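NADH:ubiquinone oxidoreductase, Na translocating, C subunit (PDB 3LWX) is one subunit of a membrane-bound respiratory complex and contains a domain of the FMN-binding family. Local coordinates at residues Asn14-Ile24 / Ser30-Ile41. Numbering follows the deposited sequence. Where two conformers were deposited one is given.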
ATOM      1  N   ASN A  14       0.767  -4.628  15.559  1.00  8.24           N
ATOM      2  CA  ASN A  14       2.029  -5.178  15.073  1.00  8.29           C
ATOM      3  C   ASN A  14       1.890  -5.800  13.680  1.00  7.86           C
ATOM      4  O   ASN A  14       2.796  -5.675  12.873  1.00  8.38           O
ATOM      5  CB  ASN A  14       2.643  -6.126  16.109  1.00  9.96           C
ATOM      6  CG  ASN A  14       3.322  -5.353  17.232  1.00 10.46           C
ATOM      7  OD1 ASN A  14       3.966  -4.322  16.976  1.00 12.88           O
ATOM      8  ND2 ASN A  14       3.243  -5.871  18.460  1.00 12.84           N
ATOM      9  N   ASP A  15       0.750  -6.429  13.399  1.00  8.24           N
ATOM     10  CA  ASP A  15       0.466  -6.954  12.071  1.00  8.39           C
ATOM     11  C   ASP A  15       0.455  -5.798  11.060  1.00  7.70           C
ATOM     12  O   ASP A  15       1.089  -5.888  10.008  1.00  7.98           O
ATOM     13  CB  ASP A  15      -0.850  -7.732  12.122  1.00  9.35           C
ATOM     14  CG  ASP A  15      -1.232  -8.417  10.821  1.00 12.45           C
ATOM     15  OD1 ASP A  15      -0.485  -8.414   9.840  1.00 13.72           O
ATOM     16  OD2 ASP A  15      -2.329  -9.033  10.809  1.00 19.06           O
ATOM     17  N   LYS A  16      -0.237  -4.703  11.379  1.00  7.56           N
ATOM     18  CA  LYS A  16      -0.249  -3.544  10.493  1.00  7.71           C
ATOM     19  C   LYS A  16       1.166  -2.982  10.303  1.00  7.23           C
ATOM     20  O   LYS A  16       1.544  -2.620   9.182  1.00  7.31           O
ATOM     21  CB  LYS A  16      -1.232  -2.494  11.012  1.00  8.50           C
ATOM     22  CG  LYS A  16      -1.279  -1.236  10.176  1.00  8.44           C
ATOM     23  CD  LYS A  16      -2.452  -0.347  10.534  1.00 11.50           C
ATOM     24  CE  LYS A  16      -2.510   0.929   9.714  1.00 11.87           C
ATOM     25  NZ  LYS A  16      -3.832   1.627   9.874  1.00 14.30           N
ATOM     26  N   ARG A  17       1.932  -2.864  11.396  1.00  7.34           N
ATOM     27  CA  ARG A  17       3.321  -2.411  11.289  0.67  6.93           C
ATOM     28  C   ARG A  17       4.118  -3.304  10.357  1.00  7.07           C
ATOM     29  O   ARG A  17       4.882  -2.810   9.528  1.00  7.26           O
ATOM     30  CB  ARG A  17       4.017  -2.392  12.649  0.67  7.27           C
ATOM     31  CG  ARG A  17       3.488  -1.363  13.625  0.67  8.04           C
ATOM     32  CD  ARG A  17       4.334  -1.317  14.889  0.67  8.95           C
ATOM     33  NE  ARG A  17       3.799  -0.343  15.849  0.67 11.42           N
ATOM     34  CZ  ARG A  17       3.038  -0.631  16.912  0.67 11.20           C
ATOM     35  NH1 ARG A  17       2.735  -1.882  17.237  0.67 13.23           N
ATOM     36  NH2 ARG A  17       2.590   0.351  17.683  0.67 15.72           N
ATOM     37  N   GLN A  18       3.934  -4.626  10.478  1.00  7.18           N
ATOM     38  CA  GLN A  18       4.622  -5.573   9.589  1.00  7.16           C
ATOM     39  C   GLN A  18       4.259  -5.341   8.122  1.00  7.24           C
ATOM     40  O   GLN A  18       5.128  -5.422   7.256  1.00  7.69           O
ATOM     41  CB  GLN A  18       4.332  -7.027   9.965  1.00  7.34           C
ATOM     42  CG  GLN A  18       4.970  -7.504  11.228  1.00  8.63           C
ATOM     43  CD  GLN A  18       4.476  -8.894  11.566  1.00  9.44           C
ATOM     44  OE1 GLN A  18       3.324  -9.079  11.919  1.00 13.66           O
ATOM     45  NE2 GLN A  18       5.333  -9.878  11.416  1.00 11.42           N
ATOM     46  N   GLN A  19       2.977  -5.087   7.843  1.00  6.79           N
ATOM     47  CA  GLN A  19       2.522  -4.833   6.473  1.00  6.43           C
ATOM     48  C   GLN A  19       3.182  -3.576   5.897  1.00  6.31           C
ATOM     49  O   GLN A  19       3.668  -3.559   4.763  1.00  6.98           O
ATOM     50  CB  GLN A  19       1.011  -4.682   6.446  1.00  6.97           C
ATOM     51  CG  GLN A  19       0.252  -5.955   6.774  1.00  7.51           C
ATOM     52  CD  GLN A  19      -1.213  -5.679   7.026  1.00  8.49           C
ATOM     53  OE1 GLN A  19      -1.879  -4.997   6.250  1.00  8.08           O
ATOM     54  NE2 GLN A  19      -1.726  -6.209   8.130  1.00 10.16           N
ATOM     55  N   ILE A  20       3.160  -2.496   6.669  1.00  6.07           N
ATOM     56  CA  ILE A  20       3.783  -1.246   6.271  1.00  6.34           C
ATOM     57  C   ILE A  20       5.283  -1.472   6.036  1.00  6.41           C
ATOM     58  O   ILE A  20       5.834  -1.018   5.022  1.00  6.77           O
ATOM     59  CB  ILE A  20       3.496  -0.164   7.331  1.00  6.50           C
ATOM     60  CG1 ILE A  20       2.009   0.206   7.283  1.00  7.44           C
ATOM     61  CG2 ILE A  20       4.370   1.066   7.092  1.00  8.27           C
ATOM     62  CD1 ILE A  20       1.545   1.101   8.419  1.00  8.80           C
ATOM     63  N   LEU A  21       5.937  -2.157   6.968  1.00  6.69           N
ATOM     64  CA  LEU A  21       7.355  -2.447   6.791  1.00  6.74           C
ATOM     65  C   LEU A  21       7.629  -3.286   5.532  1.00  6.81           C
ATOM     66  O   LEU A  21       8.600  -3.020   4.808  1.00  6.93           O
ATOM     67  CB  LEU A  21       7.921  -3.118   8.045  1.00  7.79           C
ATOM     68  CG  LEU A  21       8.080  -2.184   9.242  1.00  8.14           C
ATOM     69  CD1 LEU A  21       8.316  -3.003  10.507  1.00 10.36           C
ATOM     70  CD2 LEU A  21       9.188  -1.169   9.011  1.00 10.41           C
ATOM     71  N   ARG A  22       6.790  -4.278   5.253  1.00  6.60           N
ATOM     72  CA  ARG A  22       7.005  -5.082   4.042  1.00  6.93           C
ATOM     73  C   ARG A  22       6.937  -4.219   2.790  1.00  6.60           C
ATOM     74  O   ARG A  22       7.632  -4.505   1.817  1.00  6.79           O
ATOM     75  CB  ARG A  22       6.031  -6.259   3.936  1.00  7.04           C
ATOM     76  CG  ARG A  22       6.305  -7.362   4.949  1.00  8.30           C
ATOM     77  CD  ARG A  22       5.551  -8.632   4.617  1.00  9.15           C
ATOM     78  NE  ARG A  22       4.097  -8.508   4.698  1.00  8.10           N
ATOM     79  CZ  ARG A  22       3.347  -8.789   5.755  1.00  8.41           C
ATOM     80  NH1 ARG A  22       3.871  -9.174   6.912  1.00  9.91           N
ATOM     81  NH2 ARG A  22       2.028  -8.647   5.650  1.00  9.88           N
ATOM     82  N   SER A  23       6.118  -3.166   2.806  1.00  6.35           N
ATOM     83  CA  SER A  23       6.030  -2.270   1.644  1.00  6.26           C
ATOM     84  C   SER A  23       7.290  -1.446   1.420  1.00  6.38           C
ATOM     85  O   SER A  23       7.449  -0.889   0.333  1.00  6.81           O
ATOM     86  CB  SER A  23       4.820  -1.344   1.737  1.00  6.87           C
ATOM     87  OG  SER A  23       5.030  -0.213   2.557  1.00  7.42           O
ATOM     88  N   ILE A  24       8.174  -1.374   2.436  1.00  6.93           N
ATOM     89  CA  ILE A  24       9.498  -0.765   2.292  1.00  7.69           C
ATOM     90  C   ILE A  24      10.595  -1.827   2.431  1.00  7.59           C
ATOM     91  O   ILE A  24      11.729  -1.527   2.809  1.00  8.44           O
ATOM     92  CB  ILE A  24       9.726   0.466   3.209  1.00  8.06           C
ATOM     93  CG1 ILE A  24       9.523   0.131   4.698  1.00  7.93           C
ATOM     94  CG2 ILE A  24       8.823   1.603   2.727  1.00  8.38           C
ATOM     95  CD1 ILE A  24      10.054   1.217   5.645  1.00 10.23           C
ATOM     96  N   SER A  30       6.404 -10.210  14.462  1.00 11.31           N
ATOM     97  CA  SER A  30       5.487  -9.369  15.212  0.50 10.65           C
ATOM     98  C   SER A  30       6.161  -8.699  16.404  1.00 10.60           C
ATOM     99  O   SER A  30       5.949  -7.522  16.659  1.00 10.94           O
ATOM    100  CB  SER A  30       4.298 -10.199  15.699  0.50 11.83           C
ATOM    101  OG  SER A  30       3.397  -9.409  16.462  0.50 10.12           O
ATOM    102  N   SER A  31       6.987  -9.464  17.132  1.00 10.54           N
ATOM    103  CA  SER A  31       7.642  -8.934  18.332  1.00 11.55           C
ATOM    104  C   SER A  31       8.736  -7.919  18.040  1.00 11.26           C
ATOM    105  O   SER A  31       9.134  -7.190  18.929  1.00 12.17           O
ATOM    106  CB  SER A  31       8.215 -10.069  19.183  1.00 12.73           C
ATOM    107  OG  SER A  31       9.358 -10.634  18.572  1.00 15.61           O
ATOM    108  N   GLU A  32       9.179  -7.852  16.785  1.00 10.99           N
ATOM    109  CA  GLU A  32      10.190  -6.896  16.347  1.00 10.84           C
ATOM    110  C   GLU A  32       9.607  -5.661  15.660  1.00  9.46           C
ATOM    111  O   GLU A  32      10.307  -4.686  15.419  1.00  9.82           O
ATOM    112  CB  GLU A  32      11.111  -7.570  15.331  1.00 11.62           C
ATOM    113  CG  GLU A  32      11.905  -8.742  15.843  1.00 14.36           C
ATOM    114  CD  GLU A  32      12.573  -9.475  14.705  1.00 18.21           C
ATOM    115  OE1 GLU A  32      11.899 -10.285  14.042  1.00 19.99           O
ATOM    116  OE2 GLU A  32      13.763  -9.216  14.468  1.00 22.37           O
ATOM    117  N   ALA A  33       8.325  -5.728  15.324  1.00  9.47           N
ATOM    118  CA  ALA A  33       7.738  -4.723  14.448  1.00  9.25           C
ATOM    119  C   ALA A  33       7.680  -3.317  15.023  1.00  8.73           C
ATOM    120  O   ALA A  33       7.919  -2.359  14.283  1.00  9.35           O
ATOM    121  CB  ALA A  33       6.351  -5.157  14.031  1.00  9.74           C
ATOM    122  N   GLU A  34       7.395  -3.173  16.315  1.00  8.74           N
ATOM    123  CA  GLU A  34       7.270  -1.825  16.868  0.50  8.80           C
ATOM    124  C   GLU A  34       8.607  -1.081  16.832  1.00  9.49           C
ATOM    125  O   GLU A  34       8.667   0.069  16.387  1.00  9.72           O
ATOM    126  CB  GLU A  34       6.674  -1.830  18.282  0.50  9.47           C
ATOM    127  CG  GLU A  34       6.428  -0.412  18.818  0.50 11.08           C
ATOM    128  CD  GLU A  34       5.716  -0.379  20.155  0.50 12.55           C
ATOM    129  OE1 GLU A  34       5.637  -1.440  20.804  0.50 13.01           O
ATOM    130  OE2 GLU A  34       5.248   0.712  20.553  0.50 15.33           O
ATOM    131  N   THR A  35       9.681  -1.715  17.276  1.00  9.94           N
ATOM    132  CA  THR A  35      10.994  -1.076  17.272  0.50  9.95           C
ATOM    133  C   THR A  35      11.481  -0.800  15.861  1.00  9.99           C
ATOM    134  O   THR A  35      11.993   0.283  15.565  1.00 11.17           O
ATOM    135  CB  THR A  35      12.018  -1.944  17.989  0.50 10.20           C
ATOM    136  OG1 THR A  35      11.572  -2.151  19.329  0.50 11.18           O
ATOM    137  CG2 THR A  35      13.382  -1.264  18.000  0.50 10.36           C
ATOM    138  N   LYS A  36      11.294  -1.768  14.969  1.00  9.89           N
ATOM    139  CA  LYS A  36      11.727  -1.608  13.581  0.50 10.78           C
ATOM    140  C   LYS A  36      10.957  -0.456  12.917  1.00 10.16           C
ATOM    141  O   LYS A  36      11.530   0.365  12.193  1.00 11.87           O
ATOM    142  CB  LYS A  36      11.586  -2.934  12.806  0.50 11.63           C
ATOM    143  CG  LYS A  36      12.544  -4.095  13.228  0.50 13.61           C
ATOM    144  CD  LYS A  36      13.984  -3.935  12.731  0.50 16.57           C
ATOM    145  CE  LYS A  36      14.876  -5.038  13.298  0.50 19.30           C
ATOM    146  NZ  LYS A  36      14.442  -6.398  12.930  0.50 23.95           N
ATOM    147  N   TYR A  37       9.648  -0.407  13.156  1.00  9.23           N
ATOM    148  CA  TYR A  37       8.807   0.655  12.618  1.00 10.10           C
ATOM    149  C   TYR A  37       9.290   2.012  13.113  1.00  9.85           C
ATOM    150  O   TYR A  37       9.441   2.947  12.346  1.00 10.98           O
ATOM    151  CB  TYR A  37       7.356   0.407  13.014  1.00  9.89           C
ATOM    152  CG  TYR A  37       6.326   1.403  12.532  1.00 10.42           C
ATOM    153  CD1 TYR A  37       6.116   2.607  13.194  1.00 12.39           C
ATOM    154  CD2 TYR A  37       5.505   1.112  11.452  1.00 11.14           C
ATOM    155  CE1 TYR A  37       5.150   3.499  12.791  1.00 14.54           C
ATOM    156  CE2 TYR A  37       4.524   2.005  11.034  1.00 13.62           C
ATOM    157  CZ  TYR A  37       4.354   3.207  11.697  1.00 14.25           C
ATOM    158  OH  TYR A  37       3.379   4.106  11.297  1.00 18.08           O
ATOM    159  N   ASN A  38       9.589   2.096  14.406  1.00 10.05           N
ATOM    160  CA  ASN A  38      10.047   3.362  14.963  1.00 11.49           C
ATOM    161  C   ASN A  38      11.443   3.768  14.486  1.00 10.52           C
ATOM    162  O   ASN A  38      11.744   4.959  14.478  1.00 13.48           O
ATOM    163  CB  ASN A  38       9.920   3.344  16.483  1.00 12.97           C
ATOM    164  CG  ASN A  38       8.457   3.337  16.951  1.00 15.48           C
ATOM    165  OD1 ASN A  38       7.541   3.735  16.222  1.00 20.76           O
ATOM    166  ND2 ASN A  38       8.243   2.897  18.185  1.00 18.00           N
ATOM    167  N   GLU A  39      12.279   2.794  14.111  0.67 10.01           N
ATOM    168  CA  GLU A  39      13.603   3.064  13.507  0.67 10.04           C
ATOM    169  C   GLU A  39      13.500   3.692  12.103  0.67  9.95           C
ATOM    170  O   GLU A  39      14.440   4.347  11.657  0.67 11.51           O
ATOM    171  CB  GLU A  39      14.434   1.775  13.391  0.67 10.48           C
ATOM    172  CG  GLU A  39      15.015   1.236  14.716  0.67 10.51           C
ATOM    173  CD  GLU A  39      15.619  -0.164  14.623  0.67  9.62           C
ATOM    174  OE1 GLU A  39      15.641  -0.752  13.525  0.67 13.69           O
ATOM    175  OE2 GLU A  39      16.046  -0.691  15.671  0.67 11.93           O
ATOM    176  N   LEU A  40      12.389   3.442  11.396  1.00  8.84           N
ATOM    177  CA  LEU A  40      12.235   3.862  10.005  1.00  8.53           C
ATOM    178  C   LEU A  40      11.163   4.902   9.735  1.00  8.19           C
ATOM    179  O   LEU A  40      11.376   5.770   8.914  1.00 10.04           O
ATOM    180  CB  LEU A  40      11.948   2.600   9.164  1.00  8.65           C
ATOM    181  CG  LEU A  40      13.123   1.641   9.027  1.00 10.04           C
ATOM    182  CD1 LEU A  40      12.681   0.248   8.582  1.00 12.39           C
ATOM    183  CD2 LEU A  40      14.129   2.253   8.058  1.00 16.71           C
ATOM    184  N   ILE A  41       9.996   4.762  10.347  1.00  9.16           N
ATOM    185  CA  ILE A  41       8.833   5.616  10.074  1.00  8.96           C
ATOM    186  C   ILE A  41       8.905   6.762  11.019  1.00 10.72           C
ATOM    187  O   ILE A  41       8.741   6.585  12.227  1.00 13.97           O
ATOM    188  CB  ILE A  41       7.480   4.896  10.257  1.00 10.97           C
ATOM    189  CG1 ILE A  41       7.419   3.546   9.535  1.00 15.69           C
ATOM    190  CG2 ILE A  41       6.348   5.876   9.901  1.00 11.98           C
ATOM    191  CD1 ILE A  41       7.710   3.615   8.138  1.00 18.06           C
TER
HETATM  192  O   HOH W   1       6.687  -5.316  18.162  1.00 11.21           O
HETATM  193  O   HOH W   2       4.857   2.258  16.237  1.00 34.23           O
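Arg17 sets CG anti to its own carbonyl carbon (chi1 -67°) and then runs extended to NE, which carries the guanidinium alongside Glu34; the glutamate, with CG anti to the backbone N (chi1 -175°) and a straight chain beyond, points the same way. Glu34 CG lies over the centre of one guanidinium face, and the carboxylate stacks nearly parallel to that plane. In the conformers given, a long salt bridge (Arg17 NH2 to Glu34 OE2, 3.9 Å) acts through charge alone and is doubtful as a constant feature, since both side chains have a second conformer. In this conformer Arg17 NH1 also gives a bent 2.7 Å hydrogen bond to Asn14 OD1 of the same helix, from above its amide plane. Water bridges the helices twice. One molecule donates to Asn14 OD1 and Ser30 O and accepts from Glu34 N at 2.9 Å; the other accepts from Arg17 NE and donates to Asn38 OD1. Near Ser30, Ala33 CB packs against Arg17 CB and Gln18 CG, while the Gln18 amide passes Ser30 to bond Val28 O in the connecting loop. The apolar half begins with the Arg17 methylenes, CG 3.9 Å from Tyr37 CD2, and continues with Ile20 CG2 and CD1 at Tyr37 CE2. Leu21 is a knob among Ala33, Lys36, Tyr37 and Leu40, its CD2 3.8 Å from Leu40 CD1; Ile24 CD1 extends the row to Leu40 and Ile41. Helices 4-23 and 30-40 cross at 59°, local axes 8.3 Å apart, running in broadly the same sense. Ile20, Ile24, Tyr37 and Ile41 pack against strands 71-79 (Phe75, Ala77) and 82-92 (Ile86), and helix 30-40 leads directly into strand 41-48 of the same antiparallel sheet.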